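Local atomic coordinates of CD180 antigen (Mus musculus, PDB entry 3T6Q), a protein that may cooperate with MD-1 and TLR4 in the innate immune response of B cells to bacterial lipopolysaccharide, leading to NF-kappa-B activation. Residues Q401-L412 against L426-L437. Residues are numbered along the deposited sequence; the frame is centred on the assembly and turned at random. Where two conformers were deposited one is given.
Sequences QLELLDLAFTRL and LLKVLNLSHSLL. With NAG (2-acetamido-2-deoxy-beta-D-glucopyranose), chain F; NAG (2-acetamido-2-deoxy-beta-D-glucopyranose), chain E.
Leu-405 and Leu-430 lie side by side on the face turned into the solenoid core of two adjacent parallel strands, 404-406 and 429-431, of a leucine-rich-repeat solenoid, LRR 14 against LRR 15. The strand axes run parallel, 4.9 Å apart. At the start of the ladder Glu-403 O accepts from both Lys-428 N and Val-429 N; then Leu-405 N donates to Val-429 O, Asn-431 N to Leu-405 O, and Leu-407 N to Asn-431 O. The leucine side is the tight one. CD1 of Leu-405 meets CD1 of Leu-430 at 3.8 Å, while Leu-427, with CG anti to its backbone N (chi1 -168°), sets CD1 against the Glu-403 to Leu-404 peptide, 3.4 Å from Glu-403 C. Farther along, Leu-432 CD2 touches both Leu-407 CB and Leu-412 CD1, the Leu-412 and Leu-432 side chains crossing at about a right angle. Each segment then makes a type II turn, Leu-407 to Thr-410 and Leu-432 to Ser-435, and Phe-409 N reaches Ser-433 O in an almost straight bond of 2.7 Å (176° at the hydrogen).

Two partly exposed pairs are looser. Glu-403 and Lys-428 run alongside each other, yet OE1 and NZ stay 4.2 Å apart, beyond a salt bridge. The Phe-409 and His-434 rings are nearly parallel (12°) but slid apart; Tyr-385 stacks on Phe-409 as well. The face bearing Asp-406 and Asn-431 is, by contrast, firmly held: each side-chain OD1 closes an Asx turn, with the carboxylate and amide planes nearly parallel. Asn-431 is N-glycosylated through ND2, and Asp-406 OD2 grips two sugars, accepting from N2 of the chain F NAG at 2.7 Å and N2 of the chain E NAG at 2.8 Å.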
ATOM      1  N   GLN A 401     -26.324  35.432  35.087  1.00 24.97           N
ATOM      2  CA  GLN A 401     -25.218  34.606  35.605  1.00 26.67           C
ATOM      3  C   GLN A 401     -24.082  34.447  34.617  1.00 21.16           C
ATOM      4  O   GLN A 401     -23.213  33.623  34.850  1.00 21.37           O
ATOM      5  CB  GLN A 401     -25.684  33.181  35.976  1.00 27.99           C
ATOM      6  CG  GLN A 401     -26.989  33.110  36.739  1.00 31.84           C
ATOM      7  CD  GLN A 401     -26.803  33.365  38.198  1.00 42.28           C
ATOM      8  OE1 GLN A 401     -27.157  32.523  39.029  1.00 63.10           O
ATOM      9  NE2 GLN A 401     -26.237  34.512  38.533  1.00 34.85           N
ATOM     10  N   LEU A 402     -24.072  35.213  33.529  1.00 17.72           N
ATOM     11  CA  LEU A 402     -23.070  34.956  32.462  1.00 21.96           C
ATOM     12  C   LEU A 402     -21.679  35.134  33.042  1.00 19.92           C
ATOM     13  O   LEU A 402     -21.455  36.115  33.754  1.00 20.39           O
ATOM     14  CB  LEU A 402     -23.276  35.984  31.321  1.00 21.82           C
ATOM     15  CG  LEU A 402     -23.421  35.563  29.857  1.00 29.09           C
ATOM     16  CD1 LEU A 402     -24.053  34.192  29.609  1.00 18.47           C
ATOM     17  CD2 LEU A 402     -24.110  36.676  29.064  1.00 22.02           C
ATOM     18  N   GLU A 403     -20.735  34.238  32.688  1.00 18.47           N
ATOM     19  CA  GLU A 403     -19.333  34.409  33.094  1.00 18.76           C
ATOM     20  C   GLU A 403     -18.415  34.691  31.911  1.00 19.14           C
ATOM     21  O   GLU A 403     -17.336  35.254  32.090  1.00 19.50           O
ATOM     22  CB  GLU A 403     -18.795  33.149  33.801  1.00 20.67           C
ATOM     23  CG  GLU A 403     -19.644  32.821  35.023  1.00 25.86           C
ATOM     24  CD  GLU A 403     -19.016  31.804  35.942  1.00 40.43           C
ATOM     25  OE1 GLU A 403     -18.258  30.921  35.469  1.00 37.07           O
ATOM     26  OE2 GLU A 403     -19.327  31.880  37.146  1.00 49.90           O
ATOM     27  N   LEU A 404     -18.834  34.269  30.724  1.00 16.76           N
ATOM     28  CA  LEU A 404     -18.054  34.555  29.531  1.00 17.57           C
ATOM     29  C   LEU A 404     -19.022  35.021  28.446  1.00 17.38           C
ATOM     30  O   LEU A 404     -20.069  34.412  28.277  1.00 17.90           O
ATOM     31  CB  LEU A 404     -17.293  33.302  29.063  1.00 16.58           C
ATOM     32  CG  LEU A 404     -16.403  33.566  27.810  1.00 19.22           C
ATOM     33  CD1 LEU A 404     -15.159  32.710  27.863  1.00 20.25           C
ATOM     34  CD2 LEU A 404     -17.167  33.308  26.490  1.00 19.38           C
ATOM     35  N   LEU A 405     -18.659  36.098  27.741  1.00 16.13           N
ATOM     36  CA  LEU A 405     -19.473  36.632  26.632  1.00 16.92           C
ATOM     37  C   LEU A 405     -18.523  36.944  25.450  1.00 16.71           C
ATOM     38  O   LEU A 405     -17.599  37.739  25.621  1.00 17.67           O
ATOM     39  CB  LEU A 405     -20.153  37.908  27.115  1.00 17.97           C
ATOM     40  CG  LEU A 405     -21.477  38.398  26.492  1.00 27.44           C
ATOM     41  CD1 LEU A 405     -21.764  39.901  26.611  1.00 20.57           C
ATOM     42  CD2 LEU A 405     -21.910  37.774  25.144  1.00 22.41           C
ATOM     43  N   ASP A 406     -18.711  36.283  24.296  1.00 17.01           N
ATOM     44  CA  ASP A 406     -17.796  36.472  23.182  1.00 14.59           C
ATOM     45  C   ASP A 406     -18.610  37.123  22.074  1.00 16.11           C
ATOM     46  O   ASP A 406     -19.562  36.560  21.625  1.00 14.38           O
ATOM     47  CB  ASP A 406     -17.205  35.115  22.759  1.00 15.79           C
ATOM     48  CG  ASP A 406     -16.067  35.244  21.764  1.00 17.92           C
ATOM     49  OD1 ASP A 406     -15.878  36.371  21.192  1.00 16.29           O
ATOM     50  OD2 ASP A 406     -15.352  34.227  21.531  1.00 18.74           O
ATOM     51  N   LEU A 407     -18.225  38.335  21.682  1.00 17.59           N
ATOM     52  CA  LEU A 407     -18.876  39.092  20.630  1.00 16.50           C
ATOM     53  C   LEU A 407     -17.841  39.490  19.576  1.00 15.91           C
ATOM     54  O   LEU A 407     -18.044  40.445  18.798  1.00 17.24           O
ATOM     55  CB  LEU A 407     -19.520  40.344  21.287  1.00 15.79           C
ATOM     56  CG  LEU A 407     -20.821  40.008  22.053  1.00 18.58           C
ATOM     57  CD1 LEU A 407     -21.209  41.145  23.001  1.00 17.32           C
ATOM     58  CD2 LEU A 407     -21.983  39.716  21.096  1.00 18.03           C
ATOM     59  N   ALA A 408     -16.717  38.784  19.559  1.00 15.32           N
ATOM     60  CA  ALA A 408     -15.613  39.148  18.623  1.00 16.77           C
ATOM     61  C   ALA A 408     -16.136  39.168  17.179  1.00 18.18           C
ATOM     62  O   ALA A 408     -16.869  38.254  16.775  1.00 18.00           O
ATOM     63  CB  ALA A 408     -14.444  38.186  18.749  1.00 14.95           C
ATOM     64  N   PHE A 409     -15.719  40.195  16.418  1.00 19.55           N
ATOM     65  CA  PHE A 409     -16.011  40.352  14.982  1.00 19.77           C
ATOM     66  C   PHE A 409     -17.500  40.554  14.723  1.00 21.67           C
ATOM     67  O   PHE A 409     -17.973  40.397  13.606  1.00 24.94           O
ATOM     68  CB  PHE A 409     -15.439  39.171  14.159  1.00 20.02           C
ATOM     69  CG  PHE A 409     -13.944  39.083  14.275  1.00 24.56           C
ATOM     70  CD1 PHE A 409     -13.129  39.934  13.500  1.00 24.36           C
ATOM     71  CD2 PHE A 409     -13.354  38.244  15.206  1.00 19.60           C
ATOM     72  CE1 PHE A 409     -11.745  39.907  13.646  1.00 25.72           C
ATOM     73  CE2 PHE A 409     -11.966  38.214  15.338  1.00 25.72           C
ATOM     74  CZ  PHE A 409     -11.177  39.055  14.563  1.00 25.64           C
ATOM     75  N   THR A 410     -18.247  40.922  15.745  1.00 15.96           N
ATOM     76  CA  THR A 410     -19.635  41.215  15.542  1.00 17.07           C
ATOM     77  C   THR A 410     -19.785  42.705  15.871  1.00 20.68           C
ATOM     78  O   THR A 410     -19.550  43.101  17.028  1.00 17.23           O
ATOM     79  CB  THR A 410     -20.514  40.359  16.500  1.00 17.07           C
ATOM     80  OG1 THR A 410     -20.441  38.980  16.080  1.00 17.52           O
ATOM     81  CG2 THR A 410     -21.962  40.860  16.475  1.00 15.82           C
ATOM     82  N   ARG A 411     -20.217  43.499  14.887  0.50 20.02           N
ATOM     83  CA  ARG A 411     -20.412  44.948  15.078  0.50 21.80           C
ATOM     84  C   ARG A 411     -21.526  45.225  16.106  0.50 21.08           C
ATOM     85  O   ARG A 411     -22.622  44.647  16.020  0.50 19.37           O
ATOM     86  CB  ARG A 411     -20.715  45.620  13.722  0.50 22.10           C
ATOM     87  CG  ARG A 411     -21.211  47.064  13.800  0.50 27.75           C
ATOM     88  CD  ARG A 411     -20.784  47.890  12.565  0.50 35.95           C
ATOM     89  NE  ARG A 411     -20.580  47.031  11.401  0.50 33.81           N
ATOM     90  CZ  ARG A 411     -21.404  46.951  10.363  0.50 35.98           C
ATOM     91  NH1 ARG A 411     -21.139  46.110   9.374  0.50 33.01           N
ATOM     92  NH2 ARG A 411     -22.485  47.712  10.308  0.50 31.69           N
ATOM     93  N   LEU A 412     -21.266  46.091  17.082  1.00 18.10           N
ATOM     94  CA  LEU A 412     -22.288  46.380  18.063  1.00 19.14           C
ATOM     95  C   LEU A 412     -22.718  47.852  17.932  1.00 21.40           C
ATOM     96  O   LEU A 412     -21.879  48.749  17.755  1.00 21.37           O
ATOM     97  CB  LEU A 412     -21.795  46.083  19.497  1.00 19.93           C
ATOM     98  CG  LEU A 412     -21.237  44.671  19.730  1.00 21.67           C
ATOM     99  CD1 LEU A 412     -20.712  44.644  21.159  1.00 21.89           C
ATOM    100  CD2 LEU A 412     -22.321  43.604  19.536  1.00 19.64           C
ATOM    101  N   LEU A 426     -21.415  38.708  37.393  1.00 19.23           N
ATOM    102  CA  LEU A 426     -20.473  37.579  37.467  1.00 20.02           C
ATOM    103  C   LEU A 426     -19.578  37.467  36.209  1.00 18.01           C
ATOM    104  O   LEU A 426     -18.809  36.541  36.102  1.00 21.11           O
ATOM    105  CB  LEU A 426     -21.237  36.247  37.656  1.00 24.44           C
ATOM    106  CG  LEU A 426     -22.062  36.084  38.975  1.00 26.97           C
ATOM    107  CD1 LEU A 426     -22.799  34.736  38.987  1.00 24.03           C
ATOM    108  CD2 LEU A 426     -21.124  36.180  40.184  1.00 25.78           C
ATOM    109  N   LEU A 427     -19.724  38.370  35.248  1.00 17.85           N
ATOM    110  CA  LEU A 427     -18.986  38.203  33.976  1.00 17.05           C
ATOM    111  C   LEU A 427     -17.498  38.435  34.242  1.00 17.27           C
ATOM    112  O   LEU A 427     -17.130  39.461  34.863  1.00 17.67           O
ATOM    113  CB  LEU A 427     -19.479  39.202  32.933  1.00 15.84           C
ATOM    114  CG  LEU A 427     -18.968  38.898  31.502  1.00 19.10           C
ATOM    115  CD1 LEU A 427     -19.680  37.690  30.882  1.00 16.96           C
ATOM    116  CD2 LEU A 427     -19.261  40.142  30.653  1.00 17.40           C
ATOM    117  N   LYS A 428     -16.668  37.491  33.791  1.00 17.25           N
ATOM    118  CA  LYS A 428     -15.236  37.537  34.032  1.00 19.35           C
ATOM    119  C   LYS A 428     -14.490  37.796  32.724  1.00 20.35           C
ATOM    120  O   LYS A 428     -13.406  38.365  32.775  1.00 19.22           O
ATOM    121  CB  LYS A 428     -14.718  36.215  34.590  1.00 19.91           C
ATOM    122  CG  LYS A 428     -15.227  35.909  35.999  1.00 30.02           C
ATOM    123  CD  LYS A 428     -14.576  34.625  36.499  1.00 35.28           C
ATOM    124  CE  LYS A 428     -15.626  33.599  36.883  1.00 39.60           C
ATOM    125  NZ  LYS A 428     -14.969  32.431  37.543  1.00 48.04           N
ATOM    126  N   VAL A 429     -15.058  37.339  31.588  1.00 18.34           N
ATOM    127  CA  VAL A 429     -14.343  37.392  30.304  1.00 16.81           C
ATOM    128  C   VAL A 429     -15.279  37.993  29.242  1.00 17.84           C
ATOM    129  O   VAL A 429     -16.401  37.497  29.044  1.00 14.51           O
ATOM    130  CB  VAL A 429     -13.879  35.997  29.808  1.00 17.46           C
ATOM    131  CG1 VAL A 429     -13.233  36.116  28.412  1.00 20.26           C
ATOM    132  CG2 VAL A 429     -12.882  35.349  30.772  1.00 18.32           C
ATOM    133  N   LEU A 430     -14.817  39.052  28.571  1.00 15.33           N
ATOM    134  CA  LEU A 430     -15.638  39.734  27.562  1.00 17.45           C
ATOM    135  C   LEU A 430     -14.749  39.993  26.337  1.00 17.53           C
ATOM    136  O   LEU A 430     -13.707  40.671  26.460  1.00 17.05           O
ATOM    137  CB  LEU A 430     -16.201  41.052  28.134  1.00 14.94           C
ATOM    138  CG  LEU A 430     -17.013  41.972  27.231  1.00 18.36           C
ATOM    139  CD1 LEU A 430     -18.206  41.244  26.584  1.00 16.87           C
ATOM    140  CD2 LEU A 430     -17.517  43.176  28.030  1.00 20.58           C
ATOM    141  N   ASN A 431     -15.128  39.431  25.180  1.00 14.92           N
ATOM    142  CA  ASN A 431     -14.309  39.600  23.987  1.00 14.17           C
ATOM    143  C   ASN A 431     -15.112  40.469  23.015  1.00 15.05           C
ATOM    144  O   ASN A 431     -16.158  40.039  22.508  1.00 15.40           O
ATOM    145  CB  ASN A 431     -13.901  38.240  23.356  1.00 13.48           C
ATOM    146  CG  ASN A 431     -12.894  38.395  22.216  1.00 14.60           C
ATOM    147  OD1 ASN A 431     -12.729  39.471  21.680  1.00 16.30           O
ATOM    148  ND2 ASN A 431     -12.238  37.321  21.833  1.00 17.28           N
ATOM    149  N   LEU A 432     -14.586  41.666  22.752  1.00 16.86           N
ATOM    150  CA  LEU A 432     -15.206  42.650  21.846  1.00 15.45           C
ATOM    151  C   LEU A 432     -14.274  43.021  20.696  1.00 15.55           C
ATOM    152  O   LEU A 432     -14.352  44.140  20.146  1.00 16.48           O
ATOM    153  CB  LEU A 432     -15.564  43.941  22.626  1.00 16.42           C
ATOM    154  CG  LEU A 432     -16.577  43.715  23.795  1.00 17.78           C
ATOM    155  CD1 LEU A 432     -16.829  44.948  24.641  1.00 21.29           C
ATOM    156  CD2 LEU A 432     -17.916  43.220  23.253  1.00 20.33           C
ATOM    157  N   SER A 433     -13.379  42.109  20.378  1.00 14.90           N
ATOM    158  CA  SER A 433     -12.418  42.302  19.297  1.00 17.45           C
ATOM    159  C   SER A 433     -13.182  42.719  18.034  1.00 17.67           C
ATOM    160  O   SER A 433     -14.128  42.047  17.638  1.00 20.24           O
ATOM    161  CB  SER A 433     -11.679  40.999  19.061  1.00 17.51           C
ATOM    162  OG  SER A 433     -10.725  41.165  18.038  1.00 21.41           O
ATOM    163  N   HIS A 434     -12.765  43.813  17.389  1.00 17.65           N
ATOM    164  CA  HIS A 434     -13.451  44.307  16.148  1.00 20.59           C
ATOM    165  C   HIS A 434     -14.938  44.554  16.220  1.00 22.27           C
ATOM    166  O   HIS A 434     -15.611  44.541  15.202  1.00 25.67           O
ATOM    167  CB  HIS A 434     -13.082  43.392  14.963  1.00 20.93           C
ATOM    168  CG  HIS A 434     -11.608  43.288  14.759  1.00 22.88           C
ATOM    169  ND1 HIS A 434     -10.949  43.989  13.793  1.00 31.82           N
ATOM    170  CD2 HIS A 434     -10.655  42.558  15.430  1.00 25.19           C
ATOM    171  CE1 HIS A 434      -9.641  43.705  13.856  1.00 23.54           C
ATOM    172  NE2 HIS A 434      -9.456  42.829  14.857  1.00 28.64           N
ATOM    173  N   SER A 435     -15.488  44.842  17.409  1.00 20.62           N
ATOM    174  CA  SER A 435     -16.916  45.124  17.547  1.00 20.33           C
ATOM    175  C   SER A 435     -17.186  46.599  17.135  1.00 23.06           C
ATOM    176  O   SER A 435     -18.322  47.021  16.977  1.00 21.87           O
ATOM    177  CB  SER A 435     -17.372  44.863  18.996  1.00 21.89           C
ATOM    178  OG  SER A 435     -17.390  43.446  19.276  1.00 22.48           O
ATOM    179  N   LEU A 436     -16.104  47.373  17.021  1.00 28.20           N
ATOM    180  CA  LEU A 436     -16.119  48.776  16.566  1.00 30.55           C
ATOM    181  C   LEU A 436     -16.903  49.675  17.500  1.00 33.02           C
ATOM    182  O   LEU A 436     -17.677  50.494  17.038  1.00 31.53           O
ATOM    183  CB  LEU A 436     -16.629  48.920  15.115  1.00 31.09           C
ATOM    184  CG  LEU A 436     -15.971  48.033  14.064  1.00 36.20           C
ATOM    185  CD1 LEU A 436     -16.461  48.355  12.653  1.00 33.19           C
ATOM    186  CD2 LEU A 436     -14.450  48.087  14.160  1.00 37.65           C
ATOM    187  N   LEU A 437     -16.717  49.499  18.811  1.00 30.04           N
ATOM    188  CA  LEU A 437     -17.372  50.336  19.819  1.00 30.46           C
ATOM    189  C   LEU A 437     -16.517  51.568  20.058  1.00 28.81           C
ATOM    190  O   LEU A 437     -15.319  51.547  19.807  1.00 29.90           O
ATOM    191  CB  LEU A 437     -17.507  49.594  21.153  1.00 28.83           C
ATOM    192  CG  LEU A 437     -18.542  48.476  21.163  1.00 29.01           C
ATOM    193  CD1 LEU A 437     -18.201  47.602  22.350  1.00 24.48           C
ATOM    194  CD2 LEU A 437     -19.950  49.030  21.270  1.00 26.38           C
TER
HETATM  195  C1  NAG F   1     -12.373  36.041  22.464  1.00 17.50           C
HETATM  196  C2  NAG F   1     -11.992  34.850  21.572  1.00 19.29           C
HETATM  197  C3  NAG F   1     -12.058  33.569  22.433  1.00 18.97           C
HETATM  198  C4  NAG F   1     -11.205  33.673  23.721  1.00 20.06           C
HETATM  199  C5  NAG F   1     -11.533  34.972  24.470  1.00 19.13           C
HETATM  200  C6  NAG F   1     -10.600  35.221  25.659  1.00 20.24           C
HETATM  201  C7  NAG F   1     -12.524  34.808  19.155  1.00 20.70           C
HETATM  202  C8  NAG F   1     -13.596  34.706  18.078  1.00 16.63           C
HETATM  203  N2  NAG F   1     -12.923  34.769  20.422  1.00 17.93           N
HETATM  204  O3  NAG F   1     -11.590  32.459  21.653  1.00 17.46           O
HETATM  205  O4  NAG F   1     -11.576  32.630  24.638  1.00 21.96           O
HETATM  206  O5  NAG F   1     -11.478  36.098  23.595  1.00 18.49           O
HETATM  207  O6  NAG F   1      -9.255  35.215  25.222  1.00 21.57           O
HETATM  208  O7  NAG F   1     -11.340  34.916  18.845  1.00 21.66           O
HETATM  209  C1  NAG E   1     -16.743  31.624  19.891  1.00 17.41           C
HETATM  210  C2  NAG E   1     -15.482  30.963  20.497  1.00 18.42           C
HETATM  211  C3  NAG E   1     -14.259  31.216  19.584  1.00 19.44           C
HETATM  212  C4  NAG E   1     -14.578  30.888  18.127  1.00 16.96           C
HETATM  213  C5  NAG E   1     -15.869  31.567  17.711  1.00 17.26           C
HETATM  214  C6  NAG E   1     -16.296  31.300  16.269  1.00 17.54           C
HETATM  215  C7  NAG E   1     -14.926  30.667  22.877  1.00 22.01           C
HETATM  216  C8  NAG E   1     -14.725  31.352  24.193  1.00 20.34           C
HETATM  217  N2  NAG E   1     -15.242  31.458  21.832  1.00 19.11           N
HETATM  218  O3  NAG E   1     -13.203  30.414  20.042  1.00 20.52           O
HETATM  219  O4  NAG E   1     -13.584  31.367  17.218  1.00 19.35           O
HETATM  220  O5  NAG E   1     -16.937  31.186  18.580  1.00 19.37           O
HETATM  221  O6  NAG E   1     -16.818  29.976  16.132  1.00 17.99           O
HETATM  222  O7  NAG E   1     -14.787  29.446  22.806  1.00 19.58           O
HETATM  223  O   HOH W   1     -23.000  38.007  35.112  1.00 18.28           O